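Local coordinates for pyocin S5 (Pseudomonas aeruginosa PAO1, PDB 6THK), which probably kills bacterial cells by forming pores that depolarise the cytoplasmic membrane, as channel-forming colicins do, at residues Q202-R205 / D206-R210; W240-R243 / A244-V248. The protein carries 1 engineered substitution. All blocks are in the same frame, centred on the assembly; numbering follows the deposited sequence.

Contact 1. Residues Q202-R205 / D206-R210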
# COMPACT_ATOMS: atom_id res chain seq x y z
N GLN A 202 -4.37 -22.02 -19.48
CA GLN A 202 -4.80 -20.62 -19.49
C GLN A 202 -4.88 -20.09 -18.06
O GLN A 202 -4.56 -18.92 -17.83
CB GLN A 202 -6.13 -20.43 -20.24
CG GLN A 202 -6.48 -18.97 -20.57
CD GLN A 202 -5.52 -18.33 -21.56
OE1 GLN A 202 -5.46 -18.71 -22.73
NE2 GLN A 202 -4.73 -17.37 -21.09
N LEU A 203 -5.28 -20.94 -17.09
CA LEU A 203 -5.34 -20.57 -15.68
C LEU A 203 -3.91 -20.27 -15.15
O LEU A 203 -3.75 -19.34 -14.36
CB LEU A 203 -6.02 -21.69 -14.87
CG LEU A 203 -6.38 -21.38 -13.43
CD1 LEU A 203 -7.57 -20.44 -13.33
CD2 LEU A 203 -6.68 -22.64 -12.67
N GLU A 204 -2.90 -21.03 -15.61
CA GLU A 204 -1.50 -20.84 -15.26
C GLU A 204 -1.01 -19.52 -15.87
O GLU A 204 -0.38 -18.73 -15.17
CB GLU A 204 -0.63 -22.03 -15.72
CG GLU A 204 0.67 -22.20 -14.95
CD GLU A 204 1.66 -23.17 -15.55
OE1 GLU A 204 1.90 -24.24 -14.94
OE2 GLU A 204 2.20 -22.87 -16.63
N ARG A 205 -1.35 -19.28 -17.16
CA ARG A 205 -1.06 -18.06 -17.92
C ARG A 205 -1.58 -16.80 -17.23
O ARG A 205 -0.84 -15.82 -17.13
CB ARG A 205 -1.63 -18.16 -19.33
CG ARG A 205 -0.55 -18.10 -20.39
CD ARG A 205 -0.94 -18.88 -21.61
NE ARG A 205 -0.04 -20.01 -21.80
CZ ARG A 205 -0.45 -21.26 -22.01
NH1 ARG A 205 -1.74 -21.55 -22.07
NH2 ARG A 205 0.44 -22.23 -22.18
N ASP A 206 -2.86 -16.82 -16.75
CA ASP A 206 -3.52 -15.71 -16.05
C ASP A 206 -2.84 -15.43 -14.71
O ASP A 206 -2.66 -14.27 -14.34
CB ASP A 206 -5.04 -15.96 -15.85
CG ASP A 206 -5.88 -15.93 -17.13
OD1 ASP A 206 -5.43 -15.30 -18.13
OD2 ASP A 206 -7.00 -16.48 -17.12
N TYR A 207 -2.42 -16.49 -14.02
CA TYR A 207 -1.75 -16.42 -12.73
C TYR A 207 -0.35 -15.80 -12.83
O TYR A 207 -0.05 -14.91 -12.04
CB TYR A 207 -1.69 -17.81 -12.11
CG TYR A 207 -0.78 -17.95 -10.92
CD1 TYR A 207 -1.10 -17.37 -9.69
CD2 TYR A 207 0.38 -18.72 -10.99
CE1 TYR A 207 -0.29 -17.55 -8.57
CE2 TYR A 207 1.18 -18.92 -9.87
CZ TYR A 207 0.84 -18.34 -8.66
OH TYR A 207 1.66 -18.50 -7.57
N ARG A 208 0.44 -16.25 -13.79
CA ARG A 208 1.78 -15.75 -13.96
C ARG A 208 1.74 -14.27 -14.28
O ARG A 208 2.54 -13.51 -13.77
CB ARG A 208 2.47 -16.50 -15.09
CG ARG A 208 3.72 -17.25 -14.67
CD ARG A 208 3.90 -18.52 -15.48
NE ARG A 208 4.46 -19.60 -14.67
CZ ARG A 208 4.76 -20.81 -15.13
NH1 ARG A 208 5.27 -21.72 -14.32
NH2 ARG A 208 4.54 -21.11 -16.40
N THR A 209 0.80 -13.87 -15.13
CA THR A 209 0.66 -12.47 -15.51
C THR A 209 0.28 -11.62 -14.30
O THR A 209 0.80 -10.52 -14.12
CB THR A 209 -0.35 -12.29 -16.67
OG1 THR A 209 -1.54 -11.66 -16.20
CG2 THR A 209 -0.71 -13.63 -17.28
N ARG A 210 -0.66 -12.11 -13.51
CA ARG A 210 -1.10 -11.44 -12.31
C ARG A 210 0.01 -11.36 -11.27
O ARG A 210 0.15 -10.38 -10.57
CB ARG A 210 -2.34 -12.12 -11.74
CG ARG A 210 -3.62 -11.63 -12.37
CD ARG A 210 -4.62 -12.76 -12.56
NE ARG A 210 -5.54 -12.49 -13.65
CZ ARG A 210 -6.84 -12.76 -13.60
NH1 ARG A 210 -7.36 -13.30 -12.51
NH2 ARG A 210 -7.62 -12.48 -14.64
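Glu-204 and Arg-208 leave the same flank of the helix alongside each other and meet through OE2 of the acid and NH2 of the base, 2.9 Å apart. Carboxylate and guanidinium planes are turned 45° against each other. The carboxylate comes over a face of the guanidinium: Glu-204 CD stands 3.5 Å above the plane, nearer its border than its middle. OE2 is also off the plane, away from the directions of the N-H bonds, so the salt bridge is electrostatic and not a hydrogen bond. Glu-204 starts with CG anti to the backbone N (chi1 -157°) and is extended beyond CG, which carries its carboxylate outward, while Arg-208, bent at chi2 and chi3, folds back toward it. Beneath the ion pair, Arg-208 N donates to Glu-204 O at 3.0 Å. This i to i+4 pairing belongs to helix 157-212, in a part predicted to form a coiled coil. On a neighbouring flank, Tyr-207 points its ring at helix 272-338, stacking on Tyr-280 and touching Glu-283 and Leu-284, while Leu-203 also rests on Tyr-280. Tyr-207 N donates to Leu-203 O at 3.2 Å, and Tyr-207 CB sits 3.4 Å from the same oxygen. Gln-202 and Asp-206 form a looser pair on another flank: their side chains cross with amide and carboxylate planes 38° apart, and Gln-202 NE2 remains 3.7 Å from Asp-206 OD1. The firmer link between these two is in the backbone, where Asp-206 N donates to Gln-202 O at 2.9 Å.

Contact 2. Residues W240-R243 / A244-V248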
# COMPACT_ATOMS: atom_id res chain seq x y z
N TRP A 240 -2.19 12.62 6.43
CA TRP A 240 -2.28 11.72 5.28
C TRP A 240 -1.58 10.39 5.56
O TRP A 240 -1.99 9.38 4.98
CB TRP A 240 -1.87 12.37 3.95
CG TRP A 240 -0.41 12.53 3.66
CD1 TRP A 240 0.51 11.53 3.46
CD2 TRP A 240 0.27 13.76 3.36
NE1 TRP A 240 1.74 12.07 3.15
CE2 TRP A 240 1.62 13.44 3.07
CE3 TRP A 240 -0.13 15.11 3.34
CZ2 TRP A 240 2.57 14.42 2.76
CZ3 TRP A 240 0.82 16.08 3.03
CH2 TRP A 240 2.15 15.74 2.74
N LEU A 241 -0.63 10.38 6.49
CA LEU A 241 0.04 9.14 6.86
C LEU A 241 -0.94 8.29 7.65
O LEU A 241 -1.00 7.08 7.47
CB LEU A 241 1.29 9.42 7.69
CG LEU A 241 2.56 9.68 6.89
CD1 LEU A 241 3.64 10.28 7.76
CD2 LEU A 241 3.05 8.41 6.21
N GLU A 242 -1.71 8.92 8.53
CA GLU A 242 -2.73 8.23 9.31
C GLU A 242 -3.77 7.54 8.39
O GLU A 242 -4.09 6.37 8.59
CB GLU A 242 -3.44 9.20 10.27
CG GLU A 242 -2.91 9.16 11.69
CD GLU A 242 -3.78 9.85 12.72
OE1 GLU A 242 -3.23 10.63 13.53
OE2 GLU A 242 -5.01 9.61 12.74
N ARG A 243 -4.26 8.27 7.36
CA ARG A 243 -5.22 7.79 6.38
C ARG A 243 -4.62 6.64 5.56
O ARG A 243 -5.30 5.63 5.37
CB ARG A 243 -5.69 8.94 5.47
CG ARG A 243 -6.68 8.53 4.38
CD ARG A 243 -7.20 9.72 3.59
NE ARG A 243 -8.38 10.33 4.20
CZ ARG A 243 -9.22 11.14 3.56
NH1 ARG A 243 -9.01 11.45 2.29
NH2 ARG A 243 -10.27 11.64 4.19
N ALA A 244 -3.35 6.76 5.13
CA ALA A 244 -2.69 5.71 4.34
C ALA A 244 -2.46 4.47 5.19
O ALA A 244 -2.61 3.36 4.68
CB ALA A 244 -1.38 6.21 3.78
N THR A 245 -2.15 4.65 6.49
CA THR A 245 -1.96 3.56 7.44
C THR A 245 -3.28 2.81 7.64
O THR A 245 -3.27 1.58 7.72
CB THR A 245 -1.31 4.09 8.72
OG1 THR A 245 -0.04 4.66 8.39
CG2 THR A 245 -1.11 3.01 9.77
N ARG A 246 -4.41 3.55 7.65
CA ARG A 246 -5.74 2.96 7.81
C ARG A 246 -6.13 2.09 6.62
O ARG A 246 -6.66 0.99 6.82
CB ARG A 246 -6.79 4.02 8.11
CG ARG A 246 -6.96 4.25 9.60
CD ARG A 246 -7.95 5.35 9.94
NE ARG A 246 -7.35 6.37 10.81
CZ ARG A 246 -7.27 6.28 12.14
NH1 ARG A 246 -7.75 5.22 12.77
NH2 ARG A 246 -6.70 7.25 12.84
N LEU A 247 -5.81 2.53 5.39
CA LEU A 247 -6.10 1.78 4.18
C LEU A 247 -5.33 0.47 4.13
O LEU A 247 -5.92 -0.57 3.88
CB LEU A 247 -5.80 2.62 2.92
CG LEU A 247 -6.79 3.74 2.57
CD1 LEU A 247 -6.34 4.45 1.33
CD2 LEU A 247 -8.19 3.19 2.34
N VAL A 248 -4.01 0.53 4.37
CA VAL A 248 -3.12 -0.62 4.37
C VAL A 248 -3.53 -1.63 5.46
O VAL A 248 -3.68 -2.81 5.15
CB VAL A 248 -1.64 -0.17 4.50
CG1 VAL A 248 -0.69 -1.36 4.56
CG2 VAL A 248 -1.26 0.74 3.33
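Within helix 237-267, one turn near its N-terminal end joins Leu-241 to Thr-245 and Glu-242 to Arg-246 in successive i to i+4 pairs. Leu-241 O accepts two bonds from Thr-245: the backbone N at 2.9 Å and the hydroxyl OG1 at 2.8 Å, which approach from opposite faces of the carbonyl plane. The hydroxyl turns back to this oxygen because OG1 lies beside its own backbone N (chi1 -60°), anti to the carbonyl carbon. From Leu-241 on, this helix is predicted to be part of a coiled coil; it lies against helix 272-338, where Leu-241 touches Glu-302, Thr-303 and Arg-306 and Thr-245 meets Leu-299. The salt bridge of Glu-242 and Arg-246 is also a hydrogen bond: NH2 reaches OE2 at 2.9 Å with an N-H...O angle of 139°. The two chains run alongside each other, their planar ends 65° apart; OE2 lies at the guanidinium's edge, near its plane, but the N-H meets it on the anti side and well out of the carboxylate plane. Arg-243 sends its guanidinium to the loop that precedes the helix, where NH2 bonds Pro-230 O, while its backbone O accepts from Leu-247 N at 3.1 Å. Leu-247 packs on Leu-222 and Ala-225 of helix 214-227.

From the N terminus, contact 1 comes first, near the end of the long helix 157-212; helix 214-227 and a loop then lead to contact 2 near the start of helix 237-267. Each contact spans consecutive residues within one helix and closes no loop; the two lie in series, neither nested nor crossed. The centres of contact 1 and contact 2 are about 31 Å apart, and the nearest atoms of contact 1 and contact 2 about 18 Å, without touching. Helix 272-338 links them: contact 1 meets it around Tyr-280 and contact 2 around Leu-299 to Arg-306. Between these places on that helix, Glu-288 shares a zinc ion with Glu-221 of helix 214-227.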